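KaiC-like domain-containing protein (PDB 3BS4) is of unknown function but has a KaiC-like, RecA-type domain and was crystallised with an unidentified peptide bound to it. Local coordinates at residues A[25-29]-A[30-34]; A[35-38]-A[39-43]; A[57-61]-A[62-66]; A[176-179]-A[180-184]; A[196-199]-A[200-203]. One frame throughout, in Å; residues are numbered along the deposited sequence.

Contact 1 (A[25-29]-A[30-34]); sequences IHEED and ASSRG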
loop_
_atom_site.group_PDB
_atom_site.type_symbol
_atom_site.label_atom_id
_atom_site.label_comp_id
_atom_site.label_asym_id
_atom_site.label_seq_id
_atom_site.Cartn_x
_atom_site.Cartn_y
_atom_site.Cartn_z
ATOM N N ILE A 25 -6.654 2.999 -0.992
ATOM C CA ILE A 25 -7.755 2.178 -0.496
ATOM C C ILE A 25 -8.113 2.797 0.855
ATOM O O ILE A 25 -7.338 2.718 1.826
ATOM C CB ILE A 25 -7.352 0.686 -0.290
ATOM C CG1 ILE A 25 -6.828 0.061 -1.596
ATOM C CG2 ILE A 25 -8.548 -0.074 0.270
ATOM C CD1 ILE A 25 -7.736 0.201 -2.774
ATOM N N HIS A 26 -9.267 3.450 0.904
ATOM C CA HIS A 26 -9.755 4.049 2.140
ATOM C C HIS A 26 -10.746 3.098 2.799
ATOM O O HIS A 26 -11.912 2.992 2.356
ATOM C CB HIS A 26 -10.386 5.402 1.865
ATOM C CG HIS A 26 -10.928 6.072 3.096
ATOM N ND1 HIS A 26 -11.866 7.081 3.042
ATOM C CD2 HIS A 26 -10.672 5.863 4.414
ATOM C CE1 HIS A 26 -12.167 7.463 4.270
ATOM N NE2 HIS A 26 -11.452 6.745 5.121
ATOM N N GLU A 27 -10.282 2.398 3.837
ATOM C CA GLU A 27 -11.140 1.471 4.593
ATOM C C GLU A 27 -11.840 2.327 5.650
ATOM O O GLU A 27 -11.255 2.614 6.698
ATOM C CB GLU A 27 -10.316 0.335 5.229
ATOM C CG GLU A 27 -11.198 -0.650 6.019
ATOM C CD GLU A 27 -10.423 -1.623 6.907
ATOM O OE1 GLU A 27 -9.859 -1.165 7.931
ATOM O OE2 GLU A 27 -10.405 -2.852 6.630
ATOM N N GLU A 28 -13.054 2.781 5.356
ATOM C CA GLU A 28 -13.723 3.761 6.229
ATOM C C GLU A 28 -14.069 3.193 7.623
ATOM O O GLU A 28 -14.041 3.915 8.642
ATOM C CB GLU A 28 -14.961 4.317 5.534
ATOM C CG GLU A 28 -15.595 5.491 6.251
ATOM C CD GLU A 28 -16.786 6.012 5.483
ATOM O OE1 GLU A 28 -17.746 5.240 5.268
ATOM O OE2 GLU A 28 -16.750 7.192 5.082
ATOM N N ASP A 29 -14.418 1.912 7.661
ATOM C CA ASP A 29 -14.648 1.219 8.935
ATOM C C ASP A 29 -14.059 -0.184 8.919
ATOM O O ASP A 29 -13.969 -0.835 7.865
ATOM C CB ASP A 29 -16.132 1.183 9.290
ATOM C CG ASP A 29 -16.946 0.380 8.304
ATOM O OD1 ASP A 29 -17.551 0.999 7.403
ATOM O OD2 ASP A 29 -16.966 -0.864 8.427
ATOM N N ALA A 30 -13.665 -0.669 10.098
ATOM C CA ALA A 30 -12.956 -1.915 10.191
ATOM C C ALA A 30 -13.776 -3.114 9.740
ATOM O O ALA A 30 -13.221 -4.045 9.180
ATOM C CB ALA A 30 -12.411 -2.141 11.636
ATOM N N SER A 31 -15.089 -3.077 9.975
ATOM C CA SER A 31 -15.950 -4.209 9.621
ATOM C C SER A 31 -15.986 -4.426 8.117
ATOM O O SER A 31 -16.263 -5.524 7.661
ATOM C CB SER A 31 -17.383 -4.005 10.147
ATOM O OG SER A 31 -17.371 -3.889 11.562
ATOM N N SER A 32 -15.676 -3.392 7.339
ATOM C CA SER A 32 -15.736 -3.553 5.872
ATOM C C SER A 32 -14.685 -4.518 5.325
ATOM O O SER A 32 -14.829 -5.028 4.211
ATOM C CB SER A 32 -15.599 -2.200 5.173
ATOM O OG SER A 32 -14.265 -1.705 5.265
ATOM N N ARG A 33 -13.610 -4.726 6.086
ATOM C CA ARG A 33 -12.504 -5.579 5.655
ATOM C C ARG A 33 -11.849 -5.119 4.345
ATOM O O ARG A 33 -11.284 -5.925 3.614
ATOM C CB ARG A 33 -12.943 -7.043 5.567
ATOM C CG ARG A 33 -13.198 -7.647 6.939
ATOM C CD ARG A 33 -13.743 -9.065 6.850
ATOM N NE ARG A 33 -12.796 -9.976 6.204
ATOM C CZ ARG A 33 -13.089 -11.209 5.804
ATOM N NH1 ARG A 33 -14.310 -11.709 5.983
ATOM N NH2 ARG A 33 -12.154 -11.941 5.220
ATOM N N GLY A 34 -11.908 -3.817 4.052
ATOM C CA GLY A 34 -11.183 -3.282 2.897
ATOM C C GLY A 34 -9.692 -3.592 2.955
ATOM O O GLY A 34 -9.037 -3.762 1.936
HETATM O O HOH W 1 -10.553 -4.540 8.699
#
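Glu27 and Ser32 meet where the strand 22-27 gives way to the loop ahead of the next helix. With CG anti to the backbone N (chi1 -180°) and an extended chain beyond it, Glu27 runs alongside the loop, its CG 3.3 Å from Ser32 OG. The carboxylate reaches the start of the helix. There OE2 accepts a hydrogen bond from Lys35 N, and a water donates to this oxygen (2.7 Å) and to Ala30 O (2.8 Å). The lack of a side chain at Gly34 lets the chain pass close to Glu27.

Asp29 O is held twice by Ser32. The hydroxyl OG donates to it at 2.8 Å, almost head-on to the carbonyl, whereas Ser32 N, at 3.1 Å, approaches from above the carbonyl plane. Asp29 OD2 takes a weak bond from the same Ser32 N (3.0 Å) and a hydrogen bond with Ser213 OG of strand 207-216. Replacing Glu27 with an alanine would probably leave Lys35 N and the bridging water without their carboxylate acceptor, opening a gap beside Ser32.

A strand, a tight loop and a helix opening with Gly34 and Lys35 probably correspond to the Walker A P-loop of RecA and KaiC proteins; Asp29 and Asp36, where that motif has glycine and serine or threonine, are consistent with a degenerate version.

Contact 2 (A[35-38]-A[39-43]); sequences KDIL and FYILS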
loop_
_atom_site.group_PDB
_atom_site.type_symbol
_atom_site.label_atom_id
_atom_site.label_comp_id
_atom_site.label_asym_id
_atom_site.label_seq_id
_atom_site.Cartn_x
_atom_site.Cartn_y
_atom_site.Cartn_z
ATOM N N LYS A 35 -9.156 -3.674 4.159
ATOM C CA LYS A 35 -7.751 -4.038 4.341
ATOM C C LYS A 35 -7.474 -5.419 3.753
ATOM O O LYS A 35 -6.435 -5.651 3.122
ATOM C CB LYS A 35 -7.396 -3.973 5.837
ATOM C CG LYS A 35 -6.033 -4.483 6.248
ATOM C CD LYS A 35 -5.685 -4.086 7.688
ATOM C CE LYS A 35 -6.795 -4.404 8.707
ATOM N NZ LYS A 35 -6.388 -4.040 10.104
ATOM N N ASP A 36 -8.421 -6.335 3.932
ATOM C CA ASP A 36 -8.268 -7.689 3.380
ATOM C C ASP A 36 -8.297 -7.701 1.854
ATOM O O ASP A 36 -7.666 -8.554 1.230
ATOM C CB ASP A 36 -9.354 -8.624 3.918
ATOM C CG ASP A 36 -9.087 -9.082 5.338
ATOM O OD1 ASP A 36 -7.906 -9.030 5.783
ATOM O OD2 ASP A 36 -10.064 -9.534 5.991
ATOM N N ILE A 37 -9.012 -6.752 1.240
ATOM C CA ILE A 37 -9.003 -6.641 -0.222
ATOM C C ILE A 37 -7.586 -6.251 -0.661
ATOM O O ILE A 37 -7.036 -6.819 -1.616
ATOM C CB ILE A 37 -10.045 -5.627 -0.758
ATOM C CG1 ILE A 37 -11.462 -6.133 -0.455
ATOM C CG2 ILE A 37 -9.873 -5.434 -2.247
ATOM C CD1 ILE A 37 -12.525 -5.144 -0.800
ATOM N N LEU A 38 -6.985 -5.296 0.057
ATOM C CA LEU A 38 -5.629 -4.877 -0.285
ATOM C C LEU A 38 -4.613 -5.999 -0.079
ATOM O O LEU A 38 -3.720 -6.171 -0.927
ATOM C CB LEU A 38 -5.202 -3.625 0.489
ATOM C CG LEU A 38 -3.899 -3.024 -0.054
ATOM C CD1 LEU A 38 -3.946 -2.825 -1.568
ATOM C CD2 LEU A 38 -3.599 -1.716 0.584
ATOM N N PHE A 39 -4.730 -6.749 1.018
ATOM C CA PHE A 39 -3.818 -7.888 1.221
ATOM C C PHE A 39 -4.002 -8.939 0.131
ATOM O O PHE A 39 -3.038 -9.549 -0.323
ATOM C CB PHE A 39 -3.959 -8.483 2.621
ATOM C CG PHE A 39 -3.116 -7.777 3.653
ATOM C CD1 PHE A 39 -1.748 -8.033 3.750
ATOM C CD2 PHE A 39 -3.692 -6.880 4.543
ATOM C CE1 PHE A 39 -0.954 -7.386 4.718
ATOM C CE2 PHE A 39 -2.908 -6.218 5.511
ATOM C CZ PHE A 39 -1.539 -6.475 5.597
ATOM N N TYR A 40 -5.237 -9.129 -0.316
ATOM C CA TYR A 40 -5.466 -10.026 -1.440
ATOM C C TYR A 40 -4.711 -9.582 -2.691
ATOM O O TYR A 40 -3.998 -10.376 -3.306
ATOM C CB TYR A 40 -6.963 -10.145 -1.714
ATOM C CG TYR A 40 -7.263 -11.035 -2.888
ATOM C CD1 TYR A 40 -7.256 -12.422 -2.745
ATOM C CD2 TYR A 40 -7.525 -10.486 -4.150
ATOM C CE1 TYR A 40 -7.518 -13.244 -3.830
ATOM C CE2 TYR A 40 -7.794 -11.310 -5.254
ATOM C CZ TYR A 40 -7.783 -12.688 -5.071
ATOM O OH TYR A 40 -8.031 -13.511 -6.152
ATOM N N ILE A 41 -4.854 -8.312 -3.054
ATOM C CA ILE A 41 -4.147 -7.753 -4.201
ATOM C C ILE A 41 -2.634 -7.943 -4.063
ATOM O O ILE A 41 -1.970 -8.405 -4.999
ATOM C CB ILE A 41 -4.519 -6.274 -4.402
ATOM C CG1 ILE A 41 -6.007 -6.165 -4.765
ATOM C CG2 ILE A 41 -3.644 -5.628 -5.488
ATOM C CD1 ILE A 41 -6.527 -4.741 -4.845
ATOM N N LEU A 42 -2.104 -7.594 -2.893
ATOM C CA LEU A 42 -0.681 -7.764 -2.596
ATOM C C LEU A 42 -0.238 -9.221 -2.801
ATOM O O LEU A 42 0.773 -9.493 -3.477
ATOM C CB LEU A 42 -0.418 -7.340 -1.143
ATOM C CG LEU A 42 0.945 -7.590 -0.483
ATOM C CD1 LEU A 42 2.054 -7.080 -1.339
ATOM C CD2 LEU A 42 0.985 -6.911 0.888
ATOM N N SER A 43 -1.008 -10.155 -2.241
ATOM C CA SER A 43 -0.671 -11.569 -2.366
ATOM C C SER A 43 -0.644 -11.992 -3.843
ATOM O O SER A 43 0.213 -12.790 -4.250
ATOM C CB SER A 43 -1.638 -12.439 -1.560
ATOM O OG SER A 43 -2.905 -12.531 -2.185
#
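The Phe39 ring has Lys35 at its edge: Lys35 CG lies in the ring plane, 3.6 Å from Phe39 CE2, and Lys35 O sits near the same plane, 3.3 Å from Phe39 CD2. The lysine chain runs alongside the phenylalanine, both leaving the helix in the same direction. Beyond its contact with the ring the lysine bends (chi3 50°), which carries NZ off to Tyr59 OH and to a salt bridge with Glu190. Phe39 also packs on Ile146 and Phe71.

Both residues belong to helix 34-47, which follows strand 22-27 and is consistent with the helix that comes after the P-loop in RecA-like folds. Regular i to i+4 backbone hydrogen bonds hold it, such as Leu42 N to Leu38 O at 2.9 Å.

Leu38 and Ile41 pack on Phe186 of the central sheet. Ile37 CG2 and Ile41 CD1 touch at 4.3 Å. Ser43 OG turns back along the helix to donate to Tyr40 O at 2.7 Å, while Asp36 forms salt bridges with Arg33 and Arg70.

Contact 3 (A[57-61]-A[62-66]); sequences ISYPL and QLIIR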
loop_
_atom_site.group_PDB
_atom_site.type_symbol
_atom_site.label_atom_id
_atom_site.label_comp_id
_atom_site.label_asym_id
_atom_site.label_seq_id
_atom_site.Cartn_x
_atom_site.Cartn_y
_atom_site.Cartn_z
ATOM N N ILE A 57 4.088 0.154 8.252
ATOM C CA ILE A 57 4.016 1.288 9.168
ATOM C C ILE A 57 3.224 0.943 10.429
ATOM O O ILE A 57 3.606 1.337 11.536
ATOM C CB ILE A 57 3.325 2.485 8.451
ATOM C CG1 ILE A 57 4.149 2.948 7.219
ATOM C CG2 ILE A 57 3.051 3.659 9.414
ATOM C CD1 ILE A 57 3.299 3.530 6.083
ATOM N N SER A 58 2.121 0.218 10.251
ATOM C CA SER A 58 1.096 0.125 11.288
ATOM C C SER A 58 1.129 -1.126 12.150
ATOM O O SER A 58 0.542 -1.109 13.252
ATOM C CB SER A 58 -0.299 0.254 10.676
ATOM O OG SER A 58 -0.525 1.561 10.208
ATOM N N TYR A 59 1.759 -2.195 11.646
ATOM C CA TYR A 59 1.689 -3.512 12.298
ATOM C C TYR A 59 3.072 -4.090 12.529
ATOM O O TYR A 59 3.978 -3.890 11.710
ATOM C CB TYR A 59 0.832 -4.505 11.467
ATOM C CG TYR A 59 -0.544 -3.951 11.233
ATOM C CD1 TYR A 59 -1.459 -3.885 12.284
ATOM C CD2 TYR A 59 -0.892 -3.385 10.002
ATOM C CE1 TYR A 59 -2.709 -3.329 12.115
ATOM C CE2 TYR A 59 -2.141 -2.816 9.821
ATOM C CZ TYR A 59 -3.042 -2.791 10.887
ATOM O OH TYR A 59 -4.301 -2.233 10.776
ATOM N N PRO A 60 3.221 -4.837 13.635
ATOM C CA PRO A 60 4.465 -5.572 13.856
ATOM C C PRO A 60 4.728 -6.510 12.687
ATOM O O PRO A 60 3.798 -7.085 12.130
ATOM C CB PRO A 60 4.177 -6.401 15.105
ATOM C CG PRO A 60 2.992 -5.758 15.776
ATOM C CD PRO A 60 2.232 -5.030 14.711
ATOM N N LEU A 61 5.998 -6.658 12.331
ATOM C CA LEU A 61 6.384 -7.549 11.255
ATOM C C LEU A 61 5.826 -8.976 11.424
ATOM O O LEU A 61 5.366 -9.589 10.474
ATOM C CB LEU A 61 7.904 -7.572 11.143
ATOM C CG LEU A 61 8.451 -8.364 9.963
ATOM C CD1 LEU A 61 7.930 -7.805 8.632
ATOM C CD2 LEU A 61 9.973 -8.379 10.028
ATOM N N GLN A 62 5.865 -9.500 12.641
ATOM C CA GLN A 62 5.392 -10.855 12.862
ATOM C C GLN A 62 3.907 -10.990 12.546
ATOM O O GLN A 62 3.456 -12.039 12.091
ATOM C CB GLN A 62 5.710 -11.313 14.289
ATOM C CG GLN A 62 7.225 -11.425 14.572
ATOM C CD GLN A 62 7.994 -12.366 13.618
ATOM O OE1 GLN A 62 9.116 -12.056 13.205
ATOM N NE2 GLN A 62 7.402 -13.518 13.289
ATOM N N LEU A 63 3.152 -9.910 12.758
ATOM C CA LEU A 63 1.753 -9.896 12.372
ATOM C C LEU A 63 1.546 -9.846 10.847
ATOM O O LEU A 63 0.665 -10.511 10.322
ATOM C CB LEU A 63 1.008 -8.749 13.073
ATOM C CG LEU A 63 -0.509 -8.681 12.865
ATOM C CD1 LEU A 63 -1.214 -9.993 13.249
ATOM C CD2 LEU A 63 -1.109 -7.513 13.639
ATOM N N ILE A 64 2.347 -9.043 10.138
ATOM C CA ILE A 64 2.322 -9.026 8.677
ATOM C C ILE A 64 2.604 -10.421 8.119
ATOM O O ILE A 64 1.967 -10.858 7.163
ATOM C CB ILE A 64 3.362 -8.032 8.128
ATOM C CG1 ILE A 64 2.968 -6.595 8.514
ATOM C CG2 ILE A 64 3.533 -8.184 6.611
ATOM C CD1 ILE A 64 1.618 -6.126 7.931
ATOM N N ILE A 65 3.571 -11.102 8.723
ATOM C CA ILE A 65 3.944 -12.437 8.285
ATOM C C ILE A 65 2.781 -13.394 8.462
ATOM O O ILE A 65 2.479 -14.165 7.562
ATOM C CB ILE A 65 5.197 -12.938 9.023
ATOM C CG1 ILE A 65 6.416 -12.125 8.560
ATOM C CG2 ILE A 65 5.424 -14.417 8.758
ATOM C CD1 ILE A 65 7.685 -12.326 9.422
ATOM N N ARG A 66 2.115 -13.308 9.604
ATOM C CA ARG A 66 0.961 -14.165 9.888
ATOM C C ARG A 66 -0.188 -13.875 8.931
ATOM O O ARG A 66 -0.827 -14.790 8.392
ATOM C CB ARG A 66 0.505 -13.989 11.335
ATOM C CG ARG A 66 1.377 -14.725 12.345
ATOM C CD ARG A 66 0.543 -15.222 13.524
ATOM N NE ARG A 66 0.170 -14.130 14.417
ATOM C CZ ARG A 66 -0.979 -14.062 15.085
ATOM N NH1 ARG A 66 -1.220 -13.022 15.870
ATOM N NH2 ARG A 66 -1.891 -15.027 14.967
#
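Tyr59 keeps CG beside its backbone N (chi1 -56°), whereas Leu63 swings its CG anti to N (chi1 -175°); the two settings bring Leu63 CD2 to 3.9 Å from Tyr59 CD1, the side chains crossing at a slant. Ile64 approaches the same tyrosine with CD1, 4.0 Å from Tyr59 CB. One helical turn apart, Leu61 CG meets Ile65 CD1 at 4.1 Å.

Pro60 is at the N-cap position of helix 61-70, and its carbonyl accepts the first bond of the helix: Pro60 O lies 3.1 Å from Ile64 N, and Leu63 N adds a weak bond to the same oxygen. The proline ring rests against Leu63, its CD 4.2 Å from Leu63 CB, and packs on Phe90.

Ile64 goes on to Met54 and Ser56 of strand 51-56, tying the helix start to the sheet. The apolar grip on Tyr59 CB and CD1 probably limits turning of the side chain and so helps direct its hydroxyl toward Glu190 and Lys35.

Contact 4 (A[176-179]-A[180-184]); sequences AYKK and YPRGT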
loop_
_atom_site.group_PDB
_atom_site.type_symbol
_atom_site.label_atom_id
_atom_site.label_comp_id
_atom_site.label_asym_id
_atom_site.label_seq_id
_atom_site.Cartn_x
_atom_site.Cartn_y
_atom_site.Cartn_z
ATOM N N ALA A 176 16.450 7.623 -6.230
ATOM C CA ALA A 176 15.593 6.445 -6.032
ATOM C C ALA A 176 14.414 6.420 -7.001
ATOM O O ALA A 176 13.903 5.359 -7.343
ATOM C CB ALA A 176 15.092 6.377 -4.574
ATOM N N TYR A 177 13.979 7.602 -7.433
ATOM C CA TYR A 177 12.812 7.722 -8.303
ATOM C C TYR A 177 13.138 8.185 -9.705
ATOM O O TYR A 177 12.317 8.038 -10.615
ATOM C CB TYR A 177 11.786 8.660 -7.672
ATOM C CG TYR A 177 11.451 8.179 -6.308
ATOM C CD1 TYR A 177 10.571 7.112 -6.150
ATOM C CD2 TYR A 177 12.076 8.708 -5.180
ATOM C CE1 TYR A 177 10.279 6.617 -4.927
ATOM C CE2 TYR A 177 11.787 8.199 -3.915
ATOM C CZ TYR A 177 10.878 7.141 -3.818
ATOM O OH TYR A 177 10.541 6.594 -2.617
ATOM N N LYS A 178 14.334 8.731 -9.881
ATOM C CA LYS A 178 14.708 9.294 -11.176
ATOM C C LYS A 178 15.721 8.451 -11.948
ATOM O O LYS A 178 15.801 8.555 -13.169
ATOM C CB LYS A 178 15.189 10.744 -11.015
ATOM C CG LYS A 178 14.141 11.670 -10.399
ATOM C CD LYS A 178 13.074 12.110 -11.417
ATOM C CE LYS A 178 11.689 12.131 -10.774
ATOM N NZ LYS A 178 10.781 13.193 -11.329
ATOM N N LYS A 179 16.481 7.615 -11.242
ATOM C CA LYS A 179 17.542 6.816 -11.862
ATOM C C LYS A 179 17.220 5.310 -11.924
ATOM O O LYS A 179 18.028 4.524 -12.408
ATOM C CB LYS A 179 18.883 7.061 -11.145
ATOM C CG LYS A 179 19.506 8.471 -11.370
ATOM C CD LYS A 179 18.658 9.589 -10.747
ATOM C CE LYS A 179 19.428 10.878 -10.439
ATOM N NZ LYS A 179 18.535 11.858 -9.710
ATOM N N TYR A 180 16.034 4.930 -11.442
ATOM C CA TYR A 180 15.561 3.539 -11.463
ATOM C C TYR A 180 14.103 3.520 -11.895
ATOM O O TYR A 180 13.442 4.554 -11.795
ATOM C CB TYR A 180 15.625 2.942 -10.057
ATOM C CG TYR A 180 17.009 2.860 -9.493
ATOM C CD1 TYR A 180 17.826 1.771 -9.795
ATOM C CD2 TYR A 180 17.512 3.861 -8.663
ATOM C CE1 TYR A 180 19.115 1.680 -9.296
ATOM C CE2 TYR A 180 18.808 3.778 -8.154
ATOM C CZ TYR A 180 19.599 2.675 -8.478
ATOM O OH TYR A 180 20.877 2.553 -7.982
ATOM N N PRO A 181 13.589 2.343 -12.327
ATOM C CA PRO A 181 12.178 2.218 -12.663
ATOM C C PRO A 181 11.304 2.630 -11.485
ATOM O O PRO A 181 11.672 2.414 -10.332
ATOM C CB PRO A 181 12.014 0.727 -12.938
ATOM C CG PRO A 181 13.374 0.315 -13.434
ATOM C CD PRO A 181 14.295 1.064 -12.539
ATOM N N ARG A 182 10.175 3.254 -11.795
ATOM C CA ARG A 182 9.220 3.663 -10.776
ATOM C C ARG A 182 8.165 2.571 -10.602
ATOM O O ARG A 182 7.992 1.689 -11.461
ATOM C CB ARG A 182 8.564 4.999 -11.164
ATOM C CG ARG A 182 9.389 6.253 -10.808
ATOM C CD ARG A 182 8.607 7.535 -11.170
ATOM N NE ARG A 182 9.187 8.790 -10.670
ATOM C CZ ARG A 182 8.780 9.431 -9.570
ATOM N NH1 ARG A 182 7.799 8.932 -8.818
ATOM N NH2 ARG A 182 9.359 10.577 -9.205
ATOM N N GLY A 183 7.451 2.623 -9.490
ATOM C CA GLY A 183 6.433 1.607 -9.234
ATOM C C GLY A 183 5.012 2.121 -9.349
ATOM O O GLY A 183 4.775 3.309 -9.626
ATOM N N THR A 184 4.083 1.195 -9.158
ATOM C CA THR A 184 2.661 1.490 -9.022
ATOM C C THR A 184 2.384 1.219 -7.552
ATOM O O THR A 184 2.757 0.164 -7.029
ATOM C CB THR A 184 1.844 0.596 -9.953
ATOM O OG1 THR A 184 2.294 0.832 -11.301
ATOM C CG2 THR A 184 0.341 0.912 -9.864
#
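Tyr177 O faces the side chain of Arg182, with NE 3.2 Å and CG 3.4 Å from that oxygen. Beyond it the guanidinium spreads over the root of the tyrosine: Tyr177 CB lies 3.4 Å above one face of the flat group, displaced from its centre, and 3.5 Å from Arg182 NH2. Lys178 comes in at the edge. Its chain is bent from chi2 (-78°) onward, which curls CE back into the guanidinium plane, 3.2 Å from Arg182 NH2, and puts Lys178 NZ 3.7 Å from that nitrogen. Two like charges so near would probably disfavour each other, though the lysine also makes a cation-pi contact with Tyr172.

At the turn itself, Lys179 O lies over one face of the Tyr180 ring, 3.5 Å from Tyr180 CG. Tyr180 N is buried here without a partner.

Tyr177 OH hydrogen-bonds the backbone of the bound peptide, and the backbone of Gly183 does the same. Helix 115-132 flanks the turn: Lys127 NZ bonds both Ala176 O and Pro181 O, and Tyr180 packs on Lys127 and Lys128. The chain thus passes from the short helix 175-178, past helix 115-132, into strand 184-190 of the central sheet.

Contact 5 (A[196-199]-A[200-203]); sequences RVLL and SVYR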
loop_
_atom_site.group_PDB
_atom_site.type_symbol
_atom_site.label_atom_id
_atom_site.label_comp_id
_atom_site.label_asym_id
_atom_site.label_seq_id
_atom_site.Cartn_x
_atom_site.Cartn_y
_atom_site.Cartn_z
ATOM N N ARG A 196 -8.532 16.516 7.561
ATOM C CA ARG A 196 -7.581 17.310 6.772
ATOM C C ARG A 196 -6.509 16.442 6.147
ATOM O O ARG A 196 -6.138 16.635 4.988
ATOM C CB ARG A 196 -6.915 18.399 7.607
ATOM C CG ARG A 196 -7.859 19.514 7.982
ATOM C CD ARG A 196 -7.078 20.699 8.529
ATOM N NE ARG A 196 -6.338 20.333 9.733
ATOM C CZ ARG A 196 -5.262 20.974 10.177
ATOM N NH1 ARG A 196 -4.776 22.023 9.519
ATOM N NH2 ARG A 196 -4.664 20.556 11.279
ATOM N N VAL A 197 -5.984 15.501 6.915
ATOM C CA VAL A 197 -4.950 14.621 6.359
ATOM C C VAL A 197 -5.561 13.712 5.289
ATOM O O VAL A 197 -4.967 13.464 4.231
ATOM C CB VAL A 197 -4.228 13.784 7.444
ATOM C CG1 VAL A 197 -3.153 12.908 6.782
ATOM C CG2 VAL A 197 -3.634 14.687 8.535
ATOM N N LEU A 198 -6.770 13.224 5.551
ATOM C CA LEU A 198 -7.467 12.418 4.568
ATOM C C LEU A 198 -7.725 13.192 3.278
ATOM O O LEU A 198 -7.627 12.646 2.186
ATOM C CB LEU A 198 -8.772 11.914 5.177
ATOM C CG LEU A 198 -9.527 10.743 4.578
ATOM C CD1 LEU A 198 -8.654 9.520 4.295
ATOM C CD2 LEU A 198 -10.656 10.399 5.565
ATOM N N LEU A 199 -8.025 14.488 3.395
ATOM C CA LEU A 199 -8.189 15.339 2.218
ATOM C C LEU A 199 -6.916 15.374 1.364
ATOM O O LEU A 199 -6.976 15.296 0.139
ATOM C CB LEU A 199 -8.521 16.759 2.669
ATOM C CG LEU A 199 -9.412 17.665 1.840
ATOM C CD1 LEU A 199 -10.726 16.968 1.416
ATOM C CD2 LEU A 199 -9.694 18.939 2.651
ATOM N N SER A 200 -5.764 15.480 2.017
ATOM C CA SER A 200 -4.488 15.534 1.307
ATOM C C SER A 200 -4.187 14.222 0.603
ATOM O O SER A 200 -3.745 14.218 -0.549
ATOM C CB SER A 200 -3.361 15.916 2.277
ATOM O OG SER A 200 -2.109 16.022 1.613
ATOM N N VAL A 201 -4.435 13.095 1.269
ATOM C CA VAL A 201 -4.129 11.823 0.612
ATOM C C VAL A 201 -5.104 11.517 -0.516
ATOM O O VAL A 201 -4.714 10.930 -1.528
ATOM C CB VAL A 201 -3.990 10.611 1.596
ATOM C CG1 VAL A 201 -2.848 10.856 2.590
ATOM C CG2 VAL A 201 -5.285 10.326 2.292
ATOM N N TYR A 202 -6.374 11.916 -0.366
ATOM C CA TYR A 202 -7.308 11.787 -1.491
ATOM C C TYR A 202 -6.805 12.586 -2.694
ATOM O O TYR A 202 -6.851 12.118 -3.847
ATOM C CB TYR A 202 -8.686 12.325 -1.116
ATOM C CG TYR A 202 -9.676 11.318 -0.571
ATOM C CD1 TYR A 202 -9.338 10.442 0.471
ATOM C CD2 TYR A 202 -10.977 11.275 -1.065
ATOM C CE1 TYR A 202 -10.274 9.529 0.982
ATOM C CE2 TYR A 202 -11.910 10.360 -0.567
ATOM C CZ TYR A 202 -11.559 9.495 0.448
ATOM O OH TYR A 202 -12.519 8.629 0.918
ATOM N N ARG A 203 -6.354 13.813 -2.438
ATOM C CA ARG A 203 -5.926 14.680 -3.538
ATOM C C ARG A 203 -4.708 14.101 -4.254
ATOM O O ARG A 203 -4.591 14.168 -5.496
ATOM C CB ARG A 203 -5.679 16.110 -3.012
ATOM C CG ARG A 203 -5.006 17.070 -4.006
ATOM C CD ARG A 203 -5.862 17.298 -5.253
ATOM N NE ARG A 203 -7.115 17.948 -4.897
ATOM C CZ ARG A 203 -8.016 18.389 -5.773
ATOM N NH1 ARG A 203 -7.810 18.274 -7.085
ATOM N NH2 ARG A 203 -9.122 18.969 -5.329
#
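Within helix 195-204, Leu198 and Tyr202 stand one turn apart, their side chains lying along each other. Leu198 CD1 touches Tyr202 CE1 at 3.7 Å. Tyr202 CD1 comes to 3.3 Å from Leu198 O, the carbonyl oxygen that accepts from Tyr202 N at 2.9 Å. The first torsion of the tyrosine is unusual, chi1 -93°, and tips the ring alongside the leucine. Val201 adds a methyl: with CG2 between its backbone N and carbonyl carbon, this group lies 3.3 Å from Leu198 O and 4.0 Å from Leu198 CD1.

At the far end of the ring Tyr202 OH is hydrogen-bonded to His26 ND1. A phenylalanine in its place would probably leave His26 ND1 without its hydroxyl partner and the imidazole less firmly fixed.

The helix packs against the sheet and against helix 157-173. Val197 and Val201 reach Trp189 and Trp187 of strand 184-190, Tyr202 meets Leu24 of strand 22-27 and Val208 of strand 207-216, and Ser200 packs on Leu161 and Leu164 of helix 157-173, to which Arg196 adds a salt bridge with Glu158.

In the fold
Contacts 1, 2, 3 and 5 form a connected chain, contact 3 joining through contact 2, about what is probably a degenerate P-loop, whereas contact 4 lies apart. Contact 1 passes directly into contact 2, where Ile25 CG1 packs on Leu38 CD1 at 4.1 Å. Contact 2 in turn meets contact 3, with Phe39 CZ 3.9 Å from Ile64 CD1. Contact 5 joins contact 1 through His26, whose CE1 is 3.5 Å from Leu198 CD2. Contact 4 has its centre about 29 Å from that of contact 1, across the middle of the chain. The bound peptide is hydrogen-bonded by Tyr177 and Gly183 of contact 4 and also touches Ile57 of contact 3.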